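Starch synthase I (Hordeum vulgare, PDB 4HLN) is a plant glycosyltransferase of the GT-B fold, built from two Rossmann-like domains facing each other across a cleft. Local coordinates at residues 261-270 / 289-300; 361-369 / 520-528. All coordinates share one frame; numbering follows the deposited sequence.

Contact 1 (261-270 / 289-300); sequences GQSCMFVVND and VYRDSRSTLVIH
F266 bonds to both neighbours of S295: its N donates to R294 O (3.0 Å) and its O accepts from T296 N (2.8 Å). V268 repeats this with T296 and V298, which establishes parallel pairing; the two strands are joined by the beta-alpha-beta crossover through helix 276-284.

Polar side chains extend the bonding beyond both strand ends. S293 OG donates to Q262 O from above the carbonyl plane and accepts from C264 N at 2.8 Å. The extended Q262 takes Y290 N on OE1 (3.0 Å, 172° at the hydrogen), and a water bridges Q262 O and D292 N. At the other end the D270 carboxylate grips H300 twice from its syn sides, OD1 holding the backbone N and OD2 holding ND1 at 2.8 Å. N269 OD1 lies at the edge of that imidazole, its amide nearly coplanar with the ring, while ND2 bonds V130 O.

Apolar packing differs on the two sheet faces. F266 turns its edge to the face of Y290, planes at 80° and centroids 5.5 Å apart; Y290 OH reaches C247 O. On the other face M265, with CG anti to the backbone N (chi1 177°) and the chain then bent, sets CE 3.5 Å from R294 CB and also touches F622 of helix 611-627.

The backbone pairing thus continues into side-chain bonds: OD1 holds the H300 backbone while the in-plane ND1-OD2 bond sets the ring's turn.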
loop_
_atom_site.group_PDB
_atom_site.type_symbol
_atom_site.label_atom_id
_atom_site.label_comp_id
_atom_site.label_asym_id
_atom_site.label_seq_id
_atom_site.Cartn_x
_atom_site.Cartn_y
_atom_site.Cartn_z
ATOM N N GLY A 261 10.370 -3.427 25.817
ATOM C CA GLY A 261 11.613 -4.165 25.816
ATOM C C GLY A 261 12.343 -4.369 24.495
ATOM O O GLY A 261 12.152 -3.617 23.529
ATOM N N GLN A 262 13.182 -5.404 24.453
ATOM C CA GLN A 262 14.158 -5.548 23.378
ATOM C C GLN A 262 13.973 -6.740 22.450
ATOM O O GLN A 262 14.923 -7.152 21.785
ATOM C CB GLN A 262 15.561 -5.593 23.965
ATOM C CG GLN A 262 15.800 -4.522 24.965
ATOM C CD GLN A 262 17.238 -4.466 25.401
ATOM O OE1 GLN A 262 18.134 -5.035 24.752
ATOM N NE2 GLN A 262 17.479 -3.770 26.508
ATOM N N SER A 263 12.768 -7.293 22.400
ATOM C CA SER A 263 12.471 -8.372 21.461
ATOM C C SER A 263 11.367 -7.928 20.526
ATOM O O SER A 263 10.356 -8.616 20.338
ATOM C CB SER A 263 12.061 -9.640 22.196
ATOM O OG SER A 263 13.130 -10.116 22.989
ATOM N N CYS A 264 11.568 -6.760 19.943
ATOM C CA CYS A 264 10.523 -6.149 19.144
ATOM C C CYS A 264 10.689 -6.351 17.659
ATOM O O CYS A 264 11.801 -6.503 17.144
ATOM C CB CYS A 264 10.445 -4.666 19.458
ATOM S SG CYS A 264 9.922 -4.436 21.151
ATOM N N MET A 265 9.562 -6.382 16.971
ATOM C CA MET A 265 9.592 -6.224 15.538
ATOM C C MET A 265 9.284 -4.755 15.251
ATOM O O MET A 265 8.190 -4.265 15.556
ATOM C CB MET A 265 8.608 -7.172 14.834
ATOM C CG MET A 265 8.568 -6.977 13.290
ATOM S SD MET A 265 10.147 -7.141 12.385
ATOM C CE MET A 265 10.436 -8.900 12.564
ATOM N N PHE A 266 10.281 -4.042 14.730
ATOM C CA PHE A 266 10.059 -2.683 14.263
ATOM C C PHE A 266 9.594 -2.732 12.824
ATOM O O PHE A 266 10.280 -3.285 11.977
ATOM C CB PHE A 266 11.337 -1.874 14.327
ATOM C CG PHE A 266 11.795 -1.579 15.708
ATOM C CD1 PHE A 266 11.522 -0.358 16.290
ATOM C CD2 PHE A 266 12.513 -2.518 16.429
ATOM C CE1 PHE A 266 11.955 -0.076 17.579
ATOM C CE2 PHE A 266 12.951 -2.243 17.704
ATOM C CZ PHE A 266 12.673 -1.020 18.284
ATOM N N VAL A 267 8.419 -2.170 12.563
ATOM C CA VAL A 267 7.925 -2.004 11.200
ATOM C C VAL A 267 8.064 -0.540 10.802
ATOM O O VAL A 267 7.268 0.309 11.207
ATOM C CB VAL A 267 6.459 -2.393 11.082
ATOM C CG1 VAL A 267 5.991 -2.205 9.663
ATOM C CG2 VAL A 267 6.279 -3.814 11.498
ATOM N N VAL A 268 9.090 -0.241 10.020
ATOM C CA VAL A 268 9.348 1.138 9.647
ATOM C C VAL A 268 8.826 1.508 8.250
ATOM O O VAL A 268 9.087 0.836 7.263
ATOM C CB VAL A 268 10.815 1.455 9.840
ATOM C CG1 VAL A 268 11.238 0.879 11.186
ATOM C CG2 VAL A 268 11.633 0.843 8.734
ATOM N N ASN A 269 8.051 2.579 8.195
ATOM C CA ASN A 269 7.341 2.933 6.977
ATOM C C ASN A 269 8.032 4.035 6.230
ATOM O O ASN A 269 8.151 5.161 6.735
ATOM C CB ASN A 269 5.907 3.335 7.294
ATOM C CG ASN A 269 5.081 2.155 7.738
ATOM O OD1 ASN A 269 4.300 1.607 6.966
ATOM N ND2 ASN A 269 5.276 1.733 8.979
ATOM N N ASP A 270 8.513 3.689 5.036
ATOM C CA ASP A 270 9.016 4.681 4.095
ATOM C C ASP A 270 10.262 5.396 4.597
ATOM O O ASP A 270 10.904 4.939 5.539
ATOM C CB ASP A 270 7.894 5.668 3.759
ATOM C CG ASP A 270 6.732 4.991 3.019
ATOM O OD1 ASP A 270 6.987 4.344 1.964
ATOM O OD2 ASP A 270 5.579 5.080 3.514
ATOM N N VAL A 289 22.515 -4.219 23.129
ATOM C CA VAL A 289 21.131 -3.796 23.158
ATOM C C VAL A 289 20.409 -4.109 21.857
ATOM O O VAL A 289 20.961 -3.938 20.780
ATOM C CB VAL A 289 21.030 -2.332 23.511
ATOM C CG1 VAL A 289 19.570 -1.917 23.589
ATOM C CG2 VAL A 289 21.730 -2.128 24.837
ATOM N N TYR A 290 19.191 -4.631 21.988
ATOM C CA TYR A 290 18.308 -4.897 20.853
ATOM C C TYR A 290 18.764 -6.045 19.946
ATOM O O TYR A 290 18.285 -6.171 18.814
ATOM C CB TYR A 290 18.120 -3.630 20.008
ATOM C CG TYR A 290 17.062 -2.680 20.485
ATOM C CD1 TYR A 290 17.330 -1.322 20.592
ATOM C CD2 TYR A 290 15.777 -3.124 20.792
ATOM C CE1 TYR A 290 16.359 -0.429 21.013
ATOM C CE2 TYR A 290 14.794 -2.240 21.204
ATOM C CZ TYR A 290 15.092 -0.885 21.321
ATOM O OH TYR A 290 14.125 0.023 21.733
ATOM N N ARG A 291 19.667 -6.887 20.434
ATOM C CA ARG A 291 20.096 -8.052 19.647
ATOM C C ARG A 291 18.989 -9.035 19.287
ATOM O O ARG A 291 19.118 -9.797 18.334
ATOM C CB ARG A 291 21.259 -8.784 20.319
ATOM C CG ARG A 291 22.540 -8.015 20.127
ATOM C CD ARG A 291 23.772 -8.729 20.586
ATOM N NE ARG A 291 24.911 -7.873 20.299
ATOM C CZ ARG A 291 26.170 -8.281 20.259
ATOM N NH1 ARG A 291 26.456 -9.559 20.501
ATOM N NH2 ARG A 291 27.135 -7.403 19.984
ATOM N N ASP A 292 17.894 -9.011 20.032
ATOM C CA ASP A 292 16.791 -9.908 19.727
ATOM C C ASP A 292 15.629 -9.229 19.003
ATOM O O ASP A 292 14.542 -9.798 18.880
ATOM C CB ASP A 292 16.343 -10.623 20.995
ATOM C CG ASP A 292 17.377 -11.627 21.472
ATOM O OD1 ASP A 292 17.979 -12.304 20.602
ATOM O OD2 ASP A 292 17.608 -11.724 22.699
ATOM N N SER A 293 15.877 -8.014 18.518
ATOM C CA SER A 293 14.896 -7.296 17.724
ATOM C C SER A 293 15.250 -7.332 16.252
ATOM O O SER A 293 16.419 -7.405 15.879
ATOM C CB SER A 293 14.767 -5.858 18.191
ATOM O OG SER A 293 14.161 -5.825 19.468
ATOM N N ARG A 294 14.219 -7.290 15.424
ATOM C CA ARG A 294 14.381 -7.281 13.985
ATOM C C ARG A 294 13.624 -6.083 13.438
ATOM O O ARG A 294 12.928 -5.387 14.182
ATOM C CB ARG A 294 13.840 -8.580 13.390
ATOM C CG ARG A 294 14.507 -9.851 13.923
ATOM C CD ARG A 294 15.957 -9.904 13.483
ATOM N NE ARG A 294 16.557 -11.200 13.741
ATOM C CZ ARG A 294 17.303 -11.483 14.804
ATOM N NH1 ARG A 294 17.545 -10.560 15.730
ATOM N NH2 ARG A 294 17.803 -12.700 14.940
ATOM N N SER A 295 13.754 -5.834 12.143
ATOM C CA SER A 295 13.000 -4.751 11.512
ATOM C C SER A 295 12.530 -5.073 10.102
ATOM O O SER A 295 13.193 -5.782 9.343
ATOM C CB SER A 295 13.803 -3.453 11.504
ATOM O OG SER A 295 15.006 -3.620 10.781
ATOM N N THR A 296 11.369 -4.527 9.763
ATOM C CA THR A 296 10.790 -4.699 8.448
ATOM C C THR A 296 10.570 -3.347 7.807
ATOM O O THR A 296 9.904 -2.474 8.360
ATOM C CB THR A 296 9.448 -5.426 8.533
ATOM O OG1 THR A 296 9.651 -6.705 9.144
ATOM C CG2 THR A 296 8.811 -5.588 7.122
ATOM N N LEU A 297 11.138 -3.173 6.631
ATOM C CA LEU A 297 10.944 -1.947 5.903
ATOM C C LEU A 297 9.707 -2.103 5.019
ATOM O O LEU A 297 9.607 -3.060 4.249
ATOM C CB LEU A 297 12.195 -1.622 5.084
ATOM C CG LEU A 297 12.043 -0.462 4.105
ATOM C CD1 LEU A 297 11.738 0.849 4.848
ATOM C CD2 LEU A 297 13.305 -0.359 3.262
ATOM N N VAL A 298 8.758 -1.181 5.169
ATOM C CA VAL A 298 7.583 -1.119 4.307
ATOM C C VAL A 298 7.708 0.062 3.357
ATOM O O VAL A 298 7.850 1.216 3.785
ATOM C CB VAL A 298 6.275 -0.924 5.087
ATOM C CG1 VAL A 298 5.123 -0.823 4.097
ATOM C CG2 VAL A 298 6.047 -2.049 6.087
ATOM N N ILE A 299 7.641 -0.234 2.064
ATOM C CA ILE A 299 7.869 0.762 1.041
ATOM C C ILE A 299 6.598 0.968 0.243
ATOM O O ILE A 299 6.219 0.115 -0.569
ATOM C CB ILE A 299 8.961 0.307 0.067
ATOM C CG1 ILE A 299 10.261 0.015 0.803
ATOM C CG2 ILE A 299 9.201 1.352 -0.996
ATOM C CD1 ILE A 299 11.415 -0.271 -0.135
ATOM N N HIS A 300 5.943 2.101 0.468
ATOM C CA HIS A 300 4.738 2.429 -0.273
ATOM C C HIS A 300 5.064 3.169 -1.579
ATOM O O HIS A 300 4.317 3.090 -2.546
ATOM C CB HIS A 300 3.778 3.233 0.601
ATOM C CG HIS A 300 3.370 2.522 1.852
ATOM N ND1 HIS A 300 3.909 2.822 3.087
ATOM C CD2 HIS A 300 2.494 1.510 2.058
ATOM C CE1 HIS A 300 3.374 2.031 4.001
ATOM N NE2 HIS A 300 2.511 1.229 3.403
HETATM O O HOH W 1 17.796 -7.832 22.447
#

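Contact 2 (361-369 / 520-528); sequences VSQGYSWEV and MPSRFEPCG
V361 and Y365 close on F524 at the junction of the two GT-B domains, where the loop after strand 517-520 of the six-stranded parallel sheet meets the segment leading into helix 367-374. V361 CG2, anti to the backbone N, stands over the centre of the F524 ring, 4.1 Å from the centroid and 5° off the normal, a CH-pi contact. Its other branch, CG1, meets the ring at CE1 (3.7 Å). V369 CG1 comes to CD2 at 3.7 Å, and F524 CD2 in turn lies over one face of Y365, toward the rim, with the two ring planes 49° apart. A single hydrogen bond joins the segments: E525 N to Y365 OH, 2.9 Å and almost straight at 176°.

The second shell positions these groups. S366 OG accepts from V369 N (3.2 Å), N-capping the helix that carries V369, and H544 meets Y365 edge-to-face while its ND1 bonds S522 O. Q452 OE1 receives F524 N, R523 forms a salt bridge with D456, and E525 OE2 is shared by Q452 NE2 and K453 NZ. A disulfide ties C527 to C147. Beside it, C527 N donates to E525 OE1 at 3.3 Å, on the anti lone pair of that oxygen.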
loop_
_atom_site.group_PDB
_atom_site.type_symbol
_atom_site.label_atom_id
_atom_site.label_comp_id
_atom_site.label_asym_id
_atom_site.label_seq_id
_atom_site.Cartn_x
_atom_site.Cartn_y
_atom_site.Cartn_z
ATOM N N VAL A 361 5.979 -2.088 -2.454
ATOM C CA VAL A 361 5.021 -1.908 -3.542
ATOM C C VAL A 361 5.514 -2.506 -4.871
ATOM O O VAL A 361 4.724 -2.986 -5.686
ATOM C CB VAL A 361 4.757 -0.415 -3.765
ATOM C CG1 VAL A 361 6.083 0.313 -3.950
ATOM C CG2 VAL A 361 3.826 -0.203 -4.956
ATOM N N SER A 362 6.827 -2.488 -5.065
ATOM C CA SER A 362 7.432 -2.830 -6.337
ATOM C C SER A 362 7.396 -4.327 -6.612
ATOM O O SER A 362 7.693 -4.762 -7.729
ATOM C CB SER A 362 8.878 -2.319 -6.375
ATOM O OG SER A 362 9.709 -3.063 -5.498
ATOM N N GLN A 363 7.036 -5.109 -5.597
ATOM C CA GLN A 363 6.960 -6.558 -5.738
ATOM C C GLN A 363 6.052 -7.079 -6.860
ATOM O O GLN A 363 6.445 -7.969 -7.618
ATOM C CB GLN A 363 6.574 -7.203 -4.424
ATOM C CG GLN A 363 7.738 -7.916 -3.786
ATOM C CD GLN A 363 8.336 -8.955 -4.706
ATOM O OE1 GLN A 363 7.670 -9.912 -5.089
ATOM N NE2 GLN A 363 9.593 -8.764 -5.078
ATOM N N GLY A 364 4.844 -6.544 -6.970
ATOM C CA GLY A 364 3.973 -6.954 -8.058
ATOM C C GLY A 364 4.146 -6.211 -9.376
ATOM O O GLY A 364 3.191 -6.082 -10.140
ATOM N N TYR A 365 5.353 -5.727 -9.654
ATOM C CA TYR A 365 5.619 -5.001 -10.907
ATOM C C TYR A 365 6.913 -5.411 -11.595
ATOM O O TYR A 365 7.757 -6.080 -11.014
ATOM C CB TYR A 365 5.629 -3.487 -10.688
ATOM C CG TYR A 365 4.301 -2.939 -10.268
ATOM C CD1 TYR A 365 3.352 -2.580 -11.216
ATOM C CD2 TYR A 365 3.977 -2.805 -8.921
ATOM C CE1 TYR A 365 2.114 -2.080 -10.843
ATOM C CE2 TYR A 365 2.747 -2.303 -8.529
ATOM C CZ TYR A 365 1.817 -1.943 -9.494
ATOM O OH TYR A 365 0.592 -1.442 -9.123
ATOM N N SER A 366 7.068 -4.972 -12.835
ATOM C CA SER A 366 8.211 -5.363 -13.654
ATOM C C SER A 366 9.455 -4.579 -13.285
ATOM O O SER A 366 9.369 -3.511 -12.680
ATOM C CB SER A 366 7.895 -5.102 -15.121
ATOM O OG SER A 366 7.659 -3.713 -15.322
ATOM N N TRP A 367 10.610 -5.101 -13.680
ATOM C CA TRP A 367 11.871 -4.388 -13.511
ATOM C C TRP A 367 11.763 -2.955 -14.048
ATOM O O TRP A 367 12.165 -1.982 -13.400
ATOM C CB TRP A 367 13.004 -5.127 -14.233
ATOM C CG TRP A 367 14.332 -4.421 -14.128
ATOM C CD1 TRP A 367 14.786 -3.384 -14.912
ATOM C CD2 TRP A 367 15.372 -4.685 -13.175
ATOM N NE1 TRP A 367 16.045 -2.996 -14.503
ATOM C CE2 TRP A 367 16.427 -3.777 -13.440
ATOM C CE3 TRP A 367 15.516 -5.599 -12.123
ATOM C CZ2 TRP A 367 17.608 -3.763 -12.696
ATOM C CZ3 TRP A 367 16.690 -5.585 -11.383
ATOM C CH2 TRP A 367 17.721 -4.672 -11.673
ATOM N N GLU A 368 11.200 -2.850 -15.243
ATOM C CA GLU A 368 11.095 -1.599 -15.971
ATOM C C GLU A 368 10.290 -0.565 -15.198
ATOM O O GLU A 368 10.670 0.605 -15.130
ATOM C CB GLU A 368 10.457 -1.855 -17.346
ATOM C CG GLU A 368 11.243 -2.823 -18.264
ATOM C CD GLU A 368 11.394 -4.264 -17.721
ATOM O OE1 GLU A 368 10.547 -4.730 -16.921
ATOM O OE2 GLU A 368 12.376 -4.940 -18.113
ATOM N N VAL A 369 9.171 -0.994 -14.626
ATOM C CA VAL A 369 8.319 -0.085 -13.870
ATOM C C VAL A 369 9.053 0.390 -12.618
ATOM O O VAL A 369 9.111 1.590 -12.330
ATOM C CB VAL A 369 6.971 -0.740 -13.496
ATOM C CG1 VAL A 369 6.198 0.132 -12.524
ATOM C CG2 VAL A 369 6.147 -0.985 -14.744
ATOM N N MET A 520 -8.311 -2.019 -13.655
ATOM C CA MET A 520 -7.426 -1.185 -12.851
ATOM C C MET A 520 -6.076 -1.021 -13.536
ATOM O O MET A 520 -5.153 -1.806 -13.317
ATOM C CB MET A 520 -7.240 -1.769 -11.444
ATOM C CG MET A 520 -8.488 -1.762 -10.562
ATOM S SD MET A 520 -9.634 -3.145 -10.826
ATOM C CE MET A 520 -8.546 -4.539 -10.537
ATOM N N PRO A 521 -5.957 0.002 -14.387
ATOM C CA PRO A 521 -4.679 0.309 -15.047
ATOM C C PRO A 521 -3.762 1.226 -14.212
ATOM O O PRO A 521 -3.143 2.138 -14.751
ATOM C CB PRO A 521 -5.123 1.014 -16.332
ATOM C CG PRO A 521 -6.410 1.682 -15.955
ATOM C CD PRO A 521 -7.079 0.791 -14.926
ATOM N N SER A 522 -3.683 0.973 -12.909
ATOM C CA SER A 522 -2.860 1.774 -12.006
ATOM C C SER A 522 -1.383 1.572 -12.281
ATOM O O SER A 522 -0.955 0.459 -12.586
ATOM C CB SER A 522 -3.148 1.400 -10.556
ATOM O OG SER A 522 -4.426 1.845 -10.142
ATOM N N ARG A 523 -0.614 2.653 -12.146
ATOM C CA ARG A 523 0.812 2.676 -12.481
ATOM C C ARG A 523 1.723 2.071 -11.428
ATOM O O ARG A 523 2.755 1.495 -11.750
ATOM C CB ARG A 523 1.272 4.109 -12.692
ATOM C CG ARG A 523 0.437 4.857 -13.647
ATOM C CD ARG A 523 1.069 6.176 -13.995
ATOM N NE ARG A 523 0.465 6.652 -15.228
ATOM C CZ ARG A 523 0.927 6.336 -16.427
ATOM N NH1 ARG A 523 2.014 5.571 -16.531
ATOM N NH2 ARG A 523 0.315 6.795 -17.509
ATOM N N PHE A 524 1.355 2.235 -10.168
ATOM C CA PHE A 524 2.229 1.850 -9.077
ATOM C C PHE A 524 1.431 1.936 -7.780
ATOM O O PHE A 524 1.595 2.866 -6.996
ATOM C CB PHE A 524 3.431 2.794 -9.047
ATOM C CG PHE A 524 4.695 2.151 -8.555
ATOM C CD1 PHE A 524 5.456 2.757 -7.558
ATOM C CD2 PHE A 524 5.116 0.938 -9.078
ATOM C CE1 PHE A 524 6.609 2.168 -7.102
ATOM C CE2 PHE A 524 6.268 0.346 -8.625
ATOM C CZ PHE A 524 7.018 0.958 -7.637
ATOM N N GLU A 525 0.549 0.970 -7.566
ATOM C CA GLU A 525 -0.439 1.081 -6.498
ATOM C C GLU A 525 -0.069 0.299 -5.244
ATOM O O GLU A 525 -0.069 -0.930 -5.248
ATOM C CB GLU A 525 -1.829 0.660 -6.993
ATOM C CG GLU A 525 -2.932 0.936 -5.987
ATOM C CD GLU A 525 -3.163 2.424 -5.741
ATOM O OE1 GLU A 525 -2.960 2.887 -4.588
ATOM O OE2 GLU A 525 -3.563 3.122 -6.702
ATOM N N PRO A 526 0.231 1.022 -4.155
ATOM C CA PRO A 526 0.563 0.403 -2.873
ATOM C C PRO A 526 -0.720 -0.001 -2.148
ATOM O O PRO A 526 -0.701 -0.854 -1.266
ATOM C CB PRO A 526 1.262 1.537 -2.126
ATOM C CG PRO A 526 0.575 2.753 -2.606
ATOM C CD PRO A 526 0.178 2.489 -4.050
ATOM N N CYS A 527 -1.831 0.609 -2.542
ATOM C CA CYS A 527 -3.104 0.353 -1.904
ATOM C C CYS A 527 -4.147 -0.047 -2.942
ATOM O O CYS A 527 -5.093 0.710 -3.233
ATOM C CB CYS A 527 -3.555 1.594 -1.131
ATOM S SG CYS A 527 -5.104 1.381 -0.225
ATOM N N GLY A 528 -3.968 -1.239 -3.506
ATOM C CA GLY A 528 -4.867 -1.727 -4.539
ATOM C C GLY A 528 -6.084 -2.448 -3.985
ATOM O O GLY A 528 -6.091 -3.673 -3.857
#

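In the fold
Contact 1 lies inside the nine-stranded sheet of the first domain and buries 934 Å² between its segments, whereas contact 2, partly buried, covers 370 Å² where that domain meets the second. Their centres are 25 Å apart, yet they join directly: I299 O lies 2.9 Å from V361 N, a probable hydrogen bond, and H300 O packs on P526 CB. Strand 357-360 lies next to 294-299 in the sheet, and segment 361-369 follows directly on its C-terminal end. Contact 1 rests on repeated backbone bonds within one domain, while contact 2 relies on side-chain packing around one phenyl ring, one interdomain hydrogen bond and a nearby disulfide.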